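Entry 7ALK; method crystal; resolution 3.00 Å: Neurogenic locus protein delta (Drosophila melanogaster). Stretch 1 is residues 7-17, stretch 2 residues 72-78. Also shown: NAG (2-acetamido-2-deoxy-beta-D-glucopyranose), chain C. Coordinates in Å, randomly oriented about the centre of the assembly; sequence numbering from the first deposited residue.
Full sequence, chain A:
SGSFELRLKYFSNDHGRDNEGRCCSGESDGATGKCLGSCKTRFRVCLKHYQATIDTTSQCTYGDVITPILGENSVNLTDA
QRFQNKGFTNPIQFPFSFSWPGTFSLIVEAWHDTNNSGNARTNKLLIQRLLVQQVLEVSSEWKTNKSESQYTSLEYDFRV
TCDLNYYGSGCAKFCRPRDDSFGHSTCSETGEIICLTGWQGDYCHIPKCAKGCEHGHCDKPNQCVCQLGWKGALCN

Stretch 1 (7-17) RLKYFSNDHGR
Stretch 2, residues 72-78: ENSVNLT

This contact is a short antiparallel strand pairing, closed at one end by a beta turn that packs on Asn73 and Ser74 and bordered at the other by Leu77, with an N-linked sugar on Asn76, on the face it shares with Tyr10. Residues 7-12 form a strand that begins earlier in the chain; its partner is the brief strand 75-76. The two stretches together bury 626 Å².

The register pairs Tyr10 with Asn76 (CA to CA 4.9 Å) and Phe11 with Val75 (CA to CA 5.2 Å). Phe11 and Val75 are the hydrogen-bonded pair: Phe11 N donates to Val75 O at 3.1 Å, and Val75 N donates to Phe11 O at 2.7 Å. Tyr10 and Asn76 are the non-hydrogen-bonded pair. Lys9 has phi/psi -113/-63, away from regular strand values. Its carbonyl accepts two bonds, from Leu77 N to Lys9 O at 2.7 Å and from Thr78 N to Lys9 O at 3.2 Å. Leu77 itself has phi/psi -91/-26, so the second stretch leaves the extended form here.

Side chains of Phe11 and Val75 lie on one face of the sheet. Those of Tyr10 and Asn76 lie on the other. Phe11 is t, with chi2 75°, and Asn73 O sits at its ring edge, 3.7 Å from Phe11 CD2. Leu77, chi1 m and chi2 92°, points toward the first strand. Leu77 CD2 lies 3.6 Å from Leu8 CB, and Leu77 CD1 lies 4.2 Å from Phe11 CB.

Tyr10 is t, with chi2 88°. Val75 O lies over one face of its ring, 3.4 Å from Tyr10 CD1, and Asn76 OD1 is at the edge, 3.9 Å from the same Tyr10 CD1. Tyr10 OH reaches to 3.6 Å from Ser74 CB. Asn76, chi1 t, carries the glycan through a 1.4 Å covalent bond from Asn76 ND2 to NAG C1. Asn76 and Thr78 fit the Asn-X-Thr glycosylation pattern.

Beyond Ser12, a type I turn runs from Asn13 to Gly16, with Gly16 N donating to Asn13 O at 3.3 Å. Asp14 is m and Ser74 is p; Ser74 OG donates to Asp14 OD1 at 2.9 Å. Asn73, phi/psi 54/-121 and chi1 -82°, packs against the turn, with its CB 3.1 Å from Asn13 O. Gly16 has phi/psi 62/49, and its CA is 3.3 Å from Asn73 OD1. A CB on Gly16 would clash with Asn73 OD1, and the positive phi also favours glycine.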

# COMPACT_ATOMS: atom_id res chain seq x y z
N ARG A 7 -5.46 -4.33 -3.28
CA ARG A 7 -6.88 -4.11 -3.02
C ARG A 7 -7.70 -4.99 -3.95
O ARG A 7 -7.77 -4.74 -5.16
CB ARG A 7 -7.25 -2.64 -3.20
CG ARG A 7 -8.74 -2.36 -3.08
CD ARG A 7 -9.04 -0.87 -3.14
NE ARG A 7 -8.64 -0.29 -4.42
CZ ARG A 7 -8.65 1.01 -4.68
NH1 ARG A 7 -9.03 1.89 -3.78
NH2 ARG A 7 -8.26 1.43 -5.88
N LEU A 8 -8.32 -6.02 -3.39
CA LEU A 8 -9.23 -6.86 -4.16
C LEU A 8 -10.54 -6.13 -4.40
O LEU A 8 -11.07 -5.46 -3.51
CB LEU A 8 -9.49 -8.18 -3.42
CG LEU A 8 -8.27 -8.86 -2.80
CD1 LEU A 8 -8.71 -9.92 -1.80
CD2 LEU A 8 -7.38 -9.46 -3.87
N LYS A 9 -11.07 -6.25 -5.61
CA LYS A 9 -12.30 -5.56 -5.99
C LYS A 9 -13.45 -6.53 -6.23
O LYS A 9 -14.45 -6.48 -5.51
CB LYS A 9 -12.06 -4.69 -7.23
CG LYS A 9 -11.00 -3.61 -7.03
CD LYS A 9 -11.11 -2.51 -8.07
CE LYS A 9 -10.88 -3.05 -9.47
NZ LYS A 9 -11.01 -1.99 -10.51
N TYR A 10 -13.34 -7.41 -7.22
CA TYR A 10 -14.45 -8.30 -7.56
C TYR A 10 -13.92 -9.68 -7.93
O TYR A 10 -13.00 -9.81 -8.74
CB TYR A 10 -15.26 -7.73 -8.73
CG TYR A 10 -16.63 -8.35 -8.88
CD1 TYR A 10 -17.72 -7.85 -8.19
CD2 TYR A 10 -16.84 -9.44 -9.72
CE1 TYR A 10 -18.98 -8.41 -8.32
CE2 TYR A 10 -18.09 -10.01 -9.86
CZ TYR A 10 -19.16 -9.49 -9.16
OH TYR A 10 -20.41 -10.05 -9.30
N PHE A 11 -14.51 -10.71 -7.32
CA PHE A 11 -14.29 -12.09 -7.71
C PHE A 11 -15.59 -12.62 -8.30
O PHE A 11 -16.65 -12.51 -7.69
CB PHE A 11 -13.86 -12.95 -6.51
CG PHE A 11 -13.53 -14.37 -6.88
CD1 PHE A 11 -12.35 -14.67 -7.53
CD2 PHE A 11 -14.40 -15.40 -6.57
CE1 PHE A 11 -12.04 -15.97 -7.87
CE2 PHE A 11 -14.10 -16.70 -6.91
CZ PHE A 11 -12.91 -16.99 -7.55
N SER A 12 -15.50 -13.19 -9.50
CA SER A 12 -16.67 -13.61 -10.27
C SER A 12 -16.70 -15.13 -10.38
O SER A 12 -15.74 -15.74 -10.86
CB SER A 12 -16.66 -12.97 -11.66
OG SER A 12 -17.86 -13.26 -12.36
N ASN A 13 -17.81 -15.73 -9.94
CA ASN A 13 -18.01 -17.17 -10.05
C ASN A 13 -19.48 -17.51 -9.83
O ASN A 13 -19.84 -18.10 -8.81
CB ASN A 13 -17.12 -17.91 -9.04
CG ASN A 13 -17.24 -19.42 -9.16
OD1 ASN A 13 -17.48 -20.11 -8.18
ND2 ASN A 13 -17.09 -19.93 -10.38
N ASP A 14 -20.33 -17.14 -10.79
CA ASP A 14 -21.76 -17.33 -10.64
C ASP A 14 -22.16 -18.80 -10.65
O ASP A 14 -23.25 -19.13 -10.16
CB ASP A 14 -22.51 -16.59 -11.76
CG ASP A 14 -22.22 -15.11 -11.77
OD1 ASP A 14 -21.96 -14.54 -10.68
OD2 ASP A 14 -22.25 -14.50 -12.86
N HIS A 15 -21.32 -19.68 -11.18
CA HIS A 15 -21.64 -21.09 -11.28
C HIS A 15 -21.26 -21.88 -10.03
O HIS A 15 -21.71 -23.02 -9.88
CB HIS A 15 -20.94 -21.70 -12.49
CG HIS A 15 -21.35 -21.10 -13.80
ND1 HIS A 15 -22.43 -20.24 -13.91
CD2 HIS A 15 -20.83 -21.21 -15.04
CE1 HIS A 15 -22.55 -19.86 -15.17
NE2 HIS A 15 -21.60 -20.44 -15.88
N GLY A 16 -20.46 -21.30 -9.13
CA GLY A 16 -20.02 -22.00 -7.94
C GLY A 16 -19.20 -23.23 -8.26
O GLY A 16 -19.46 -24.31 -7.71
N ARG A 17 -18.22 -23.09 -9.14
CA ARG A 17 -17.45 -24.22 -9.65
C ARG A 17 -16.01 -24.17 -9.15
O ARG A 17 -15.62 -23.28 -8.38
CB ARG A 17 -17.52 -24.26 -11.17
CG ARG A 17 -18.91 -24.56 -11.70
CD ARG A 17 -18.94 -24.75 -13.21
NE ARG A 17 -20.29 -24.97 -13.69
CZ ARG A 17 -20.91 -26.15 -13.69
NH1 ARG A 17 -20.31 -27.24 -13.24
NH2 ARG A 17 -22.15 -26.23 -14.15
N GLU A 72 -19.91 -15.60 -0.99
CA GLU A 72 -20.28 -16.82 -1.68
C GLU A 72 -20.33 -16.57 -3.18
O GLU A 72 -20.89 -15.56 -3.62
CB GLU A 72 -21.64 -17.35 -1.19
CG GLU A 72 -21.68 -17.71 0.28
CD GLU A 72 -23.05 -18.20 0.71
OE1 GLU A 72 -24.04 -17.91 0.01
OE2 GLU A 72 -23.13 -18.89 1.75
N ASN A 73 -19.76 -17.50 -3.95
CA ASN A 73 -19.70 -17.39 -5.40
C ASN A 73 -19.08 -16.06 -5.83
O ASN A 73 -17.94 -15.76 -5.46
CB ASN A 73 -21.10 -17.56 -6.01
CG ASN A 73 -21.49 -19.02 -6.15
OD1 ASN A 73 -20.88 -19.90 -5.56
ND2 ASN A 73 -22.53 -19.27 -6.95
N SER A 74 -19.82 -15.26 -6.59
CA SER A 74 -19.33 -13.95 -6.98
C SER A 74 -19.41 -12.99 -5.80
O SER A 74 -20.43 -12.94 -5.10
CB SER A 74 -20.12 -13.42 -8.17
OG SER A 74 -21.51 -13.61 -7.99
N VAL A 75 -18.35 -12.22 -5.58
CA VAL A 75 -18.19 -11.41 -4.37
C VAL A 75 -17.79 -9.99 -4.76
O VAL A 75 -16.88 -9.80 -5.57
CB VAL A 75 -17.14 -12.02 -3.42
CG1 VAL A 75 -16.88 -11.09 -2.24
CG2 VAL A 75 -17.59 -13.39 -2.94
N ASN A 76 -18.47 -9.00 -4.16
CA ASN A 76 -18.07 -7.60 -4.29
C ASN A 76 -17.20 -7.25 -3.09
O ASN A 76 -17.70 -7.10 -1.97
CB ASN A 76 -19.28 -6.68 -4.37
CG ASN A 76 -19.00 -5.41 -5.16
OD1 ASN A 76 -17.84 -5.10 -5.45
ND2 ASN A 76 -20.06 -4.69 -5.53
N LEU A 77 -15.89 -7.13 -3.32
CA LEU A 77 -14.97 -6.85 -2.22
C LEU A 77 -14.75 -5.36 -2.00
O LEU A 77 -14.42 -4.96 -0.88
CB LEU A 77 -13.63 -7.54 -2.48
CG LEU A 77 -13.67 -9.07 -2.56
CD1 LEU A 77 -13.85 -9.55 -3.99
CD2 LEU A 77 -12.42 -9.68 -1.94
N THR A 78 -14.94 -4.54 -3.02
CA THR A 78 -14.78 -3.10 -2.87
C THR A 78 -15.96 -2.49 -2.12
O THR A 78 -15.79 -1.93 -1.04
CB THR A 78 -14.64 -2.39 -4.23
OG1 THR A 78 -14.40 -1.00 -4.03
CG2 THR A 78 -15.90 -2.56 -5.06
C1 NAG C . -20.01 -3.49 -6.33
C2 NAG C . -20.19 -2.12 -5.67
C3 NAG C . -20.44 -1.06 -6.75
C4 NAG C . -19.40 -1.14 -7.87
C5 NAG C . -19.15 -2.57 -8.33
C6 NAG C . -17.94 -2.69 -9.24
C7 NAG C . -21.54 -1.15 -3.85
C8 NAG C . -22.71 -1.36 -2.93
N2 NAG C . -21.28 -2.15 -4.71
O3 NAG C . -20.40 0.23 -6.16
O4 NAG C . -19.87 -0.39 -8.98
O5 NAG C . -18.91 -3.44 -7.21
O6 NAG C . -17.93 -3.92 -9.95
O7 NAG C . -20.87 -0.12 -3.83